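Local coordinates for B-agarase (Saccharophagus degradans, PDB 4BQ2), which hydrolyses agarose as an exo-acting beta-agarase of glycoside hydrolase family 50, cutting beta-1,4 linkages from the ends of the polysaccharide chain, at residues A[53-58]-A[166-171]; A[91-96]-A[160-165]; A[288-293]-A[318-323]. All blocks are in the same frame, centred on the assembly; numbering follows the deposited sequence.

Interaction 1: A[53-58]-A[166-171]; sequences GLAIVP and IAKISL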
loop_
_atom_site.group_PDB
_atom_site.type_symbol
_atom_site.label_atom_id
_atom_site.label_comp_id
_atom_site.label_asym_id
_atom_site.label_seq_id
_atom_site.Cartn_x
_atom_site.Cartn_y
_atom_site.Cartn_z
ATOM N N GLY A 53 -4.543 -23.165 1.759
ATOM C CA GLY A 53 -4.351 -23.210 3.210
ATOM C C GLY A 53 -5.298 -24.154 3.938
ATOM O O GLY A 53 -5.749 -25.176 3.375
ATOM N N LEU A 54 -5.582 -23.810 5.194
ATOM C CA LEU A 54 -6.519 -24.577 6.021
ATOM C C LEU A 54 -7.497 -23.654 6.743
ATOM O O LEU A 54 -7.268 -22.431 6.900
ATOM C CB LEU A 54 -5.775 -25.481 7.041
ATOM C CG LEU A 54 -4.879 -24.776 8.084
ATOM C CD1 LEU A 54 -5.701 -24.214 9.243
ATOM C CD2 LEU A 54 -3.845 -25.741 8.657
ATOM N N ALA A 55 -8.613 -24.239 7.161
ATOM C CA ALA A 55 -9.587 -23.534 7.950
ATOM C C ALA A 55 -10.070 -24.493 9.009
ATOM O O ALA A 55 -10.546 -25.597 8.708
ATOM C CB ALA A 55 -10.765 -23.040 7.098
ATOM N N ILE A 56 -9.926 -24.072 10.258
ATOM C CA ILE A 56 -10.494 -24.843 11.351
ATOM C C ILE A 56 -11.886 -24.300 11.587
ATOM O O ILE A 56 -12.067 -23.097 11.842
ATOM C CB ILE A 56 -9.658 -24.731 12.631
ATOM C CG1 ILE A 56 -8.174 -24.958 12.331
ATOM C CG2 ILE A 56 -10.130 -25.774 13.654
ATOM C CD1 ILE A 56 -7.270 -24.461 13.433
ATOM N N VAL A 57 -12.870 -25.192 11.526
ATOM C CA VAL A 57 -14.266 -24.790 11.616
ATOM C C VAL A 57 -14.990 -25.780 12.527
ATOM O O VAL A 57 -15.447 -26.815 12.062
ATOM C CB VAL A 57 -14.973 -24.782 10.239
ATOM C CG1 VAL A 57 -16.385 -24.236 10.396
ATOM C CG2 VAL A 57 -14.203 -23.956 9.218
ATOM N N PRO A 58 -15.069 -25.465 13.822
ATOM C CA PRO A 58 -15.766 -26.324 14.773
ATOM C C PRO A 58 -17.258 -26.368 14.494
ATOM O O PRO A 58 -17.841 -25.441 13.933
ATOM C CB PRO A 58 -15.537 -25.628 16.117
ATOM C CG PRO A 58 -15.314 -24.194 15.746
ATOM C CD PRO A 58 -14.510 -24.271 14.476
ATOM N N ILE A 166 -16.109 -18.112 18.711
ATOM C CA ILE A 166 -15.131 -18.151 17.614
ATOM C C ILE A 166 -15.485 -19.272 16.630
ATOM O O ILE A 166 -15.473 -20.446 16.986
ATOM C CB ILE A 166 -13.657 -18.258 18.143
ATOM C CG1 ILE A 166 -13.297 -17.044 19.022
ATOM C CG2 ILE A 166 -12.648 -18.488 17.005
ATOM C CD1 ILE A 166 -13.593 -15.681 18.420
ATOM N N ALA A 167 -15.772 -18.899 15.386
ATOM C CA ALA A 167 -16.356 -19.824 14.415
ATOM C C ALA A 167 -15.370 -20.380 13.410
ATOM O O ALA A 167 -15.593 -21.449 12.846
ATOM C CB ALA A 167 -17.531 -19.167 13.679
ATOM N N LYS A 168 -14.282 -19.659 13.155
ATOM C CA LYS A 168 -13.386 -20.118 12.132
ATOM C C LYS A 168 -11.995 -19.547 12.340
ATOM O O LYS A 168 -11.851 -18.389 12.730
ATOM C CB LYS A 168 -13.919 -19.716 10.770
ATOM C CG LYS A 168 -13.064 -20.161 9.605
ATOM C CD LYS A 168 -13.509 -19.470 8.331
ATOM C CE LYS A 168 -14.172 -20.430 7.403
ATOM N NZ LYS A 168 -13.972 -19.872 6.028
ATOM N N ILE A 169 -10.995 -20.387 12.103
ATOM C CA ILE A 169 -9.606 -19.954 12.166
ATOM C C ILE A 169 -8.940 -20.393 10.874
ATOM O O ILE A 169 -8.821 -21.585 10.578
ATOM C CB ILE A 169 -8.854 -20.540 13.380
ATOM C CG1 ILE A 169 -9.482 -20.024 14.675
ATOM C CG2 ILE A 169 -7.365 -20.186 13.315
ATOM C CD1 ILE A 169 -8.961 -20.724 15.909
ATOM N N SER A 170 -8.480 -19.414 10.112
ATOM C CA SER A 170 -7.949 -19.690 8.797
ATOM C C SER A 170 -6.476 -19.299 8.715
ATOM O O SER A 170 -6.116 -18.234 9.192
ATOM C CB SER A 170 -8.761 -18.859 7.792
ATOM O OG SER A 170 -8.129 -18.895 6.558
ATOM N N LEU A 171 -5.643 -20.186 8.165
ATOM C CA LEU A 171 -4.274 -19.862 7.767
ATOM C C LEU A 171 -4.149 -20.045 6.260
ATOM O O LEU A 171 -4.337 -21.137 5.752
ATOM C CB LEU A 171 -3.247 -20.740 8.496
ATOM C CG LEU A 171 -2.950 -20.380 9.965
ATOM C CD1 LEU A 171 -2.106 -21.466 10.615
ATOM C CD2 LEU A 171 -2.259 -19.034 10.122
HETATM O O HOH W 1 -17.769 -22.723 13.819
#
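Leu54 pairs with Leu171, and Ile56 with Ile169, as antiparallel hydrogen-bonded pairs. The short strands run at 162° to each other, with axes 4.5 Å apart at their closest. Four backbone bonds join them. The shortest runs from Ile56 N to Ile169 O, at 2.7 Å, and is nearly straight. Between these rungs Ala55 and Ser170 form a non-hydrogen-bonded pair. CA-H...O contacts fill in there, such as Ala55 CA to Ile169 O at 3.4 Å.

The tight side is the face that carries Leu54, Ile56, Ile169 and Leu171. Leu54 has its CG between the backbone N and carbonyl carbon (chi1 61°), which brings CD1 back over the neighbouring strand, 4.3 Å from Leu171 CB. Ile56 CD1 lies 4.2 Å from Ile169 CB. Trp62 and Trp64 add to this layer, and Ile184 and Ile187 of strand 180-191 close over Leu54, Ile56 and Leu171. Such an apolar layer between beta strands is consistent with the jelly-roll-like sandwich of carbohydrate-binding modules, and both segments fall in the family's CBM-like domain.

Gly53 sits at one end, with backbone angles that call for glycine. Its CA lies 3.3 Å from Leu171 O.

The face with Ala55 and Ser170 has small side chains but is still buried; Ser170 OG makes a weak hydrogen bond to Tyr51 OH. The looser, solvent-facing part is at Val57, Ala167 and Lys168. Lys168 is bent at chi3 and crosses Val57 at an angle, its CE 4.0 Å from Val57 CG2. Past Ile56 the direct bonding stops. On its other edge, toward strand 84-92, the second strand has a classic beta bulge, Ala167 and Lys168 both facing Thr91. A water links the strands, donating to Pro58 O and Ala167 O, while Pro58 CD rests 3.4 Å from Ala167 O.

Interaction 2: A[91-96]-A[160-165]; sequences TDQNGA and NLDLSG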
loop_
_atom_site.group_PDB
_atom_site.type_symbol
_atom_site.label_atom_id
_atom_site.label_comp_id
_atom_site.label_asym_id
_atom_site.label_seq_id
_atom_site.Cartn_x
_atom_site.Cartn_y
_atom_site.Cartn_z
ATOM N N THR A 91 -12.568 -15.521 12.539
ATOM C CA THR A 91 -13.954 -15.059 12.353
ATOM C C THR A 91 -14.836 -15.494 13.532
ATOM O O THR A 91 -14.736 -16.634 13.999
ATOM C CB THR A 91 -14.522 -15.580 11.012
ATOM O OG1 THR A 91 -13.672 -15.135 9.947
ATOM C CG2 THR A 91 -15.924 -15.027 10.734
ATOM N N ASP A 92 -15.627 -14.567 14.065
ATOM C CA ASP A 92 -16.524 -14.903 15.162
ATOM C C ASP A 92 -17.928 -15.215 14.639
ATOM O O ASP A 92 -18.213 -15.090 13.447
ATOM C CB ASP A 92 -16.497 -13.866 16.306
ATOM C CG ASP A 92 -17.153 -12.534 15.952
ATOM O OD1 ASP A 92 -18.034 -12.443 15.050
ATOM O OD2 ASP A 92 -16.786 -11.540 16.604
ATOM N N GLN A 93 -18.796 -15.643 15.540
ATOM C CA GLN A 93 -20.126 -16.113 15.165
ATOM C C GLN A 93 -21.027 -15.049 14.577
ATOM O O GLN A 93 -22.075 -15.376 14.023
ATOM C CB GLN A 93 -20.817 -16.734 16.376
ATOM C CG GLN A 93 -21.148 -15.772 17.491
ATOM C CD GLN A 93 -21.580 -16.520 18.732
ATOM O OE1 GLN A 93 -21.987 -17.681 18.652
ATOM N NE2 GLN A 93 -21.433 -15.892 19.891
ATOM N N ASN A 94 -20.636 -13.783 14.709
ATOM C CA ASN A 94 -21.416 -12.686 14.145
ATOM C C ASN A 94 -20.853 -12.214 12.803
ATOM O O ASN A 94 -21.275 -11.179 12.269
ATOM C CB ASN A 94 -21.447 -11.535 15.125
ATOM C CG ASN A 94 -21.779 -11.988 16.530
ATOM O OD1 ASN A 94 -22.857 -12.522 16.778
ATOM N ND2 ASN A 94 -20.868 -11.764 17.457
ATOM N N GLY A 95 -19.896 -12.977 12.279
ATOM C CA GLY A 95 -19.207 -12.663 11.021
ATOM C C GLY A 95 -18.094 -11.626 11.105
ATOM O O GLY A 95 -17.497 -11.291 10.090
ATOM N N ALA A 96 -17.793 -11.137 12.309
ATOM C CA ALA A 96 -16.684 -10.208 12.501
ATOM C C ALA A 96 -15.349 -10.931 12.305
ATOM O O ALA A 96 -15.245 -12.083 12.657
ATOM C CB ALA A 96 -16.747 -9.564 13.860
ATOM N N ASN A 160 -11.600 -6.382 18.602
ATOM C CA ASN A 160 -12.248 -7.172 19.647
ATOM C C ASN A 160 -13.405 -7.998 19.129
ATOM O O ASN A 160 -14.530 -7.492 18.960
ATOM C CB ASN A 160 -12.657 -6.261 20.794
ATOM C CG ASN A 160 -11.450 -5.632 21.449
ATOM O OD1 ASN A 160 -10.667 -6.321 22.114
ATOM N ND2 ASN A 160 -11.240 -4.349 21.196
ATOM N N LEU A 161 -13.094 -9.259 18.857
ATOM C CA LEU A 161 -14.048 -10.250 18.390
ATOM C C LEU A 161 -14.960 -10.691 19.543
ATOM O O LEU A 161 -14.634 -10.453 20.703
ATOM C CB LEU A 161 -13.320 -11.474 17.812
ATOM C CG LEU A 161 -12.500 -11.287 16.523
ATOM C CD1 LEU A 161 -11.977 -12.630 16.038
ATOM C CD2 LEU A 161 -13.316 -10.594 15.424
ATOM N N ASP A 162 -16.078 -11.343 19.203
ATOM C CA ASP A 162 -16.960 -11.978 20.201
ATOM C C ASP A 162 -16.359 -13.323 20.590
ATOM O O ASP A 162 -16.614 -14.342 19.953
ATOM C CB ASP A 162 -18.388 -12.144 19.624
ATOM C CG ASP A 162 -19.374 -12.791 20.603
ATOM O OD1 ASP A 162 -19.031 -13.073 21.780
ATOM O OD2 ASP A 162 -20.511 -13.027 20.163
ATOM N N LEU A 163 -15.566 -13.302 21.659
ATOM C CA LEU A 163 -14.866 -14.484 22.156
ATOM C C LEU A 163 -15.814 -15.604 22.618
ATOM O O LEU A 163 -15.424 -16.783 22.685
ATOM C CB LEU A 163 -13.875 -14.081 23.260
ATOM C CG LEU A 163 -12.734 -13.171 22.753
ATOM C CD1 LEU A 163 -11.613 -13.061 23.780
ATOM C CD2 LEU A 163 -12.157 -13.674 21.429
ATOM N N SER A 164 -17.066 -15.247 22.897
ATOM C CA SER A 164 -18.052 -16.263 23.291
ATOM C C SER A 164 -18.418 -17.161 22.117
ATOM O O SER A 164 -18.935 -18.257 22.326
ATOM C CB SER A 164 -19.291 -15.633 23.955
ATOM O OG SER A 164 -20.053 -14.844 23.041
ATOM N N GLY A 165 -18.109 -16.727 20.886
ATOM C CA GLY A 165 -18.281 -17.590 19.722
ATOM C C GLY A 165 -17.277 -17.482 18.576
ATOM O O GLY A 165 -17.565 -16.861 17.557
HETATM O O HOH W 2 -22.757 -16.426 22.654
#
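Asp92 and Asp162 each hold their own turn with one carboxylate oxygen and join the other segment with the second. Asp92 has its CG between the backbone N and the carbonyl carbon (chi1 71°). This folds OD1 back over the type I turn from Asp92 to Gly95. There it accepts from Asn94 N, which makes an Asx turn, and from Ala96 N. The two donors approach from opposite faces of the carboxylate. OD2 points across the contact and takes Asp162 N at 2.7 Å, almost straight at 178°, on its anti side.

Asp162 has its CG anti to the backbone N (chi1 -180°), which sets OD2 within bonding distance of the amides of both Gln93 and Asn94. Asn94 ND2 comes in at 3.0 Å on the anti lone pair, with amide and carboxylate planes nearly coplanar. Gln93 NE2, also at 3.0 Å, reaches the same oxygen from above the carboxylate plane. The Gln93 chain is extended beyond CG and passes Gly165, its CD 3.6 Å from Gly165 CA. Asp162 OD1 meanwhile accepts from Ser164 N in a second Asx turn. A water links Gln93 NE2 with Ser164 OG.

Gln93 N bonds to Gly165 O at 2.7 Å, joining the backbones. At the Ala96 end, Ala96 CB touches Leu161 CD2 at 3.9 Å, and Phe98 of strand 97-104 backs Leu161. The contact thus ties the turn after strand 84-92 to the loop entering strand 166-174 in the CBM-like domain. All four carboxylate oxygens accept N-H bonds, which probably favours the charged form of both aspartates despite their proximity.

Interaction 3: A[288-293]-A[318-323]; sequences IIRLSN and EDSKGL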
loop_
_atom_site.group_PDB
_atom_site.type_symbol
_atom_site.label_atom_id
_atom_site.label_comp_id
_atom_site.label_asym_id
_atom_site.label_seq_id
_atom_site.Cartn_x
_atom_site.Cartn_y
_atom_site.Cartn_z
ATOM N N ILE A 288 7.614 7.685 -4.336
ATOM C CA ILE A 288 7.812 8.539 -3.130
ATOM C C ILE A 288 9.275 8.961 -3.023
ATOM O O ILE A 288 9.991 8.653 -2.043
ATOM C CB ILE A 288 7.320 7.897 -1.799
ATOM C CG1 ILE A 288 5.897 7.312 -1.955
ATOM C CG2 ILE A 288 7.374 8.951 -0.677
ATOM C CD1 ILE A 288 4.767 8.332 -1.778
ATOM N N ILE A 289 9.714 9.644 -4.063
ATOM C CA ILE A 289 11.060 10.184 -4.104
ATOM C C ILE A 289 10.915 11.658 -3.759
ATOM O O ILE A 289 11.039 12.576 -4.603
ATOM C CB ILE A 289 11.740 9.897 -5.464
ATOM C CG1 ILE A 289 11.833 8.373 -5.685
ATOM C CG2 ILE A 289 13.161 10.489 -5.480
ATOM C CD1 ILE A 289 12.391 8.027 -7.048
ATOM N N ARG A 290 10.620 11.858 -2.474
ATOM C CA ARG A 290 10.324 13.141 -1.886
ATOM C C ARG A 290 10.413 12.937 -0.367
ATOM O O ARG A 290 10.483 11.796 0.126
ATOM C CB ARG A 290 8.891 13.586 -2.251
ATOM C CG ARG A 290 7.798 12.586 -1.806
ATOM C CD ARG A 290 6.450 13.122 -2.240
ATOM N NE ARG A 290 5.314 12.360 -1.709
ATOM C CZ ARG A 290 4.046 12.557 -2.067
ATOM N NH1 ARG A 290 3.738 13.459 -3.022
ATOM N NH2 ARG A 290 3.087 11.814 -1.514
ATOM N N LEU A 291 10.314 14.028 0.372
ATOM C CA LEU A 291 10.394 13.947 1.837
ATOM C C LEU A 291 9.056 14.056 2.578
ATOM O O LEU A 291 9.032 13.884 3.798
ATOM C CB LEU A 291 11.402 15.006 2.358
ATOM C CG LEU A 291 12.829 14.879 1.787
ATOM C CD1 LEU A 291 13.759 15.932 2.415
ATOM C CD2 LEU A 291 13.425 13.490 1.998
ATOM N N SER A 292 7.971 14.331 1.844
ATOM C CA SER A 292 6.639 14.652 2.362
ATOM C C SER A 292 6.120 13.618 3.359
ATOM O O SER A 292 5.318 13.935 4.235
ATOM C CB SER A 292 5.611 14.687 1.191
ATOM O OG SER A 292 5.994 15.623 0.205
ATOM N N ASN A 293 6.525 12.374 3.159
ATOM C CA ASN A 293 5.928 11.251 3.903
ATOM C C ASN A 293 6.864 10.664 4.953
ATOM O O ASN A 293 6.613 9.556 5.476
ATOM C CB ASN A 293 5.437 10.163 2.944
ATOM C CG ASN A 293 4.328 10.649 2.050
ATOM O OD1 ASN A 293 3.166 10.832 2.488
ATOM N ND2 ASN A 293 4.651 10.849 0.793
ATOM N N GLU A 318 -2.974 17.423 1.707
ATOM C CA GLU A 318 -2.093 17.700 2.846
ATOM C C GLU A 318 -1.011 16.642 2.979
ATOM O O GLU A 318 0.146 16.969 3.216
ATOM C CB GLU A 318 -2.907 17.834 4.150
ATOM C CG GLU A 318 -2.066 18.260 5.367
ATOM C CD GLU A 318 -1.639 19.741 5.358
ATOM O OE1 GLU A 318 -1.874 20.451 4.331
ATOM O OE2 GLU A 318 -1.046 20.205 6.383
ATOM N N ASP A 319 -1.382 15.374 2.792
ATOM C CA ASP A 319 -0.425 14.267 2.854
ATOM C C ASP A 319 0.782 14.413 1.885
ATOM O O ASP A 319 1.884 13.929 2.158
ATOM C CB ASP A 319 -1.164 12.945 2.606
ATOM C CG ASP A 319 -1.703 12.841 1.194
ATOM O OD1 ASP A 319 -0.956 12.325 0.306
ATOM O OD2 ASP A 319 -2.860 13.263 0.981
ATOM N N SER A 320 0.568 15.119 0.773
ATOM C CA SER A 320 1.554 15.226 -0.311
ATOM C C SER A 320 2.190 16.615 -0.366
ATOM O O SER A 320 2.987 16.898 -1.261
ATOM C CB SER A 320 0.911 14.884 -1.674
ATOM O OG SER A 320 0.529 13.519 -1.726
ATOM N N LYS A 321 1.892 17.455 0.629
ATOM C CA LYS A 321 2.512 18.778 0.726
ATOM C C LYS A 321 3.979 18.680 1.101
ATOM O O LYS A 321 4.421 17.681 1.656
ATOM C CB LYS A 321 1.768 19.679 1.728
ATOM C CG LYS A 321 0.343 19.998 1.274
ATOM C CD LYS A 321 0.317 21.097 0.228
ATOM C CE LYS A 321 0.483 22.485 0.863
ATOM N NZ LYS A 321 0.524 23.544 -0.187
ATOM N N GLY A 322 4.742 19.716 0.783
ATOM C CA GLY A 322 6.122 19.780 1.281
ATOM C C GLY A 322 6.095 19.742 2.804
ATOM O O GLY A 322 5.048 20.040 3.412
ATOM N N LEU A 323 7.221 19.375 3.417
ATOM C CA LEU A 323 7.395 19.539 4.877
ATOM C C LEU A 323 7.244 21.031 5.263
ATOM O O LEU A 323 7.852 21.908 4.637
ATOM C CB LEU A 323 8.737 18.967 5.361
ATOM C CG LEU A 323 8.946 17.440 5.259
ATOM C CD1 LEU A 323 10.283 17.014 5.866
ATOM C CD2 LEU A 323 7.807 16.668 5.922
HETATM O O HOH W 3 2.154 13.893 5.007
#
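Residues 288-293 form an irregular loop that meets a short 3-10 turn, 318-320, and the chain after it, with Ser292 and Gly322 closest in the backbone at 5.3 Å between CA atoms. Ser292 is the central side chain. Its OG donates to Lys321 O at 3.0 Å, approaching from above the carbonyl plane, and its CB packs 3.3 Å from the same oxygen.

Arg290 reaches over from one side. Its chain is extended from CG to NE and carries the guanidinium to Ser320. NH2 donates to Ser320 OG at 3.1 Å, tilted 25° from the guanidinium plane, while Ser320 CA lies over one face of the group. Ser320 OG in turn donates to Asp319 OD1 at 2.8 Å, and Trp436 NE1 makes a weak hydrogen bond to the same hydroxyl. Arg290 NH2 stays 4.5 Å from Asp319 OD1, too far for a salt bridge.

The first loop follows strand 280-287, which pairs in parallel with 693-699; the sheet continues through 648-652 to 624-627. This fits a loop at the C-terminal end of a barrel strand in a glycoside hydrolase of the (beta/alpha)8 type, the end where active sites lie in that fold. A glycerol, probably from the crystallisation liquor, hydrogen-bonds to Asp319 OD1.

On the apolar side Leu323 leans on Leu291, with CD1 at 4.2 Å from Leu291 CB. Leu396 and Trp399 of helix 394-410 also touch Leu291. A water donates to Ser292 O and Asp319 O. Arg362 hydrogen-bonds to Ser292 O, Lys321 O and Gly322 O, linking both segments to strand 359-362.

In the fold
Near the N terminus, strand 51-56, already paired with strand 17-20, takes strand 166-174 on its other edge, so interaction 1 closes a loop of more than a hundred residues. Interaction 2 is nested inside that loop and joins the turn after strand 84-92 to the chain just before strand 166-174. The two touch: Thr91 probably hydrogen-bonds to Ala167 and Lys168, so strand 166-174 has a neighbour on each edge. Both lie in the CBM-like domain. Interaction 3 follows in series and closes a short loop of 24 residues that contains strand 296-301. It lies on the opposite side of the chain's centre, with centres about 41 and 39 Å away.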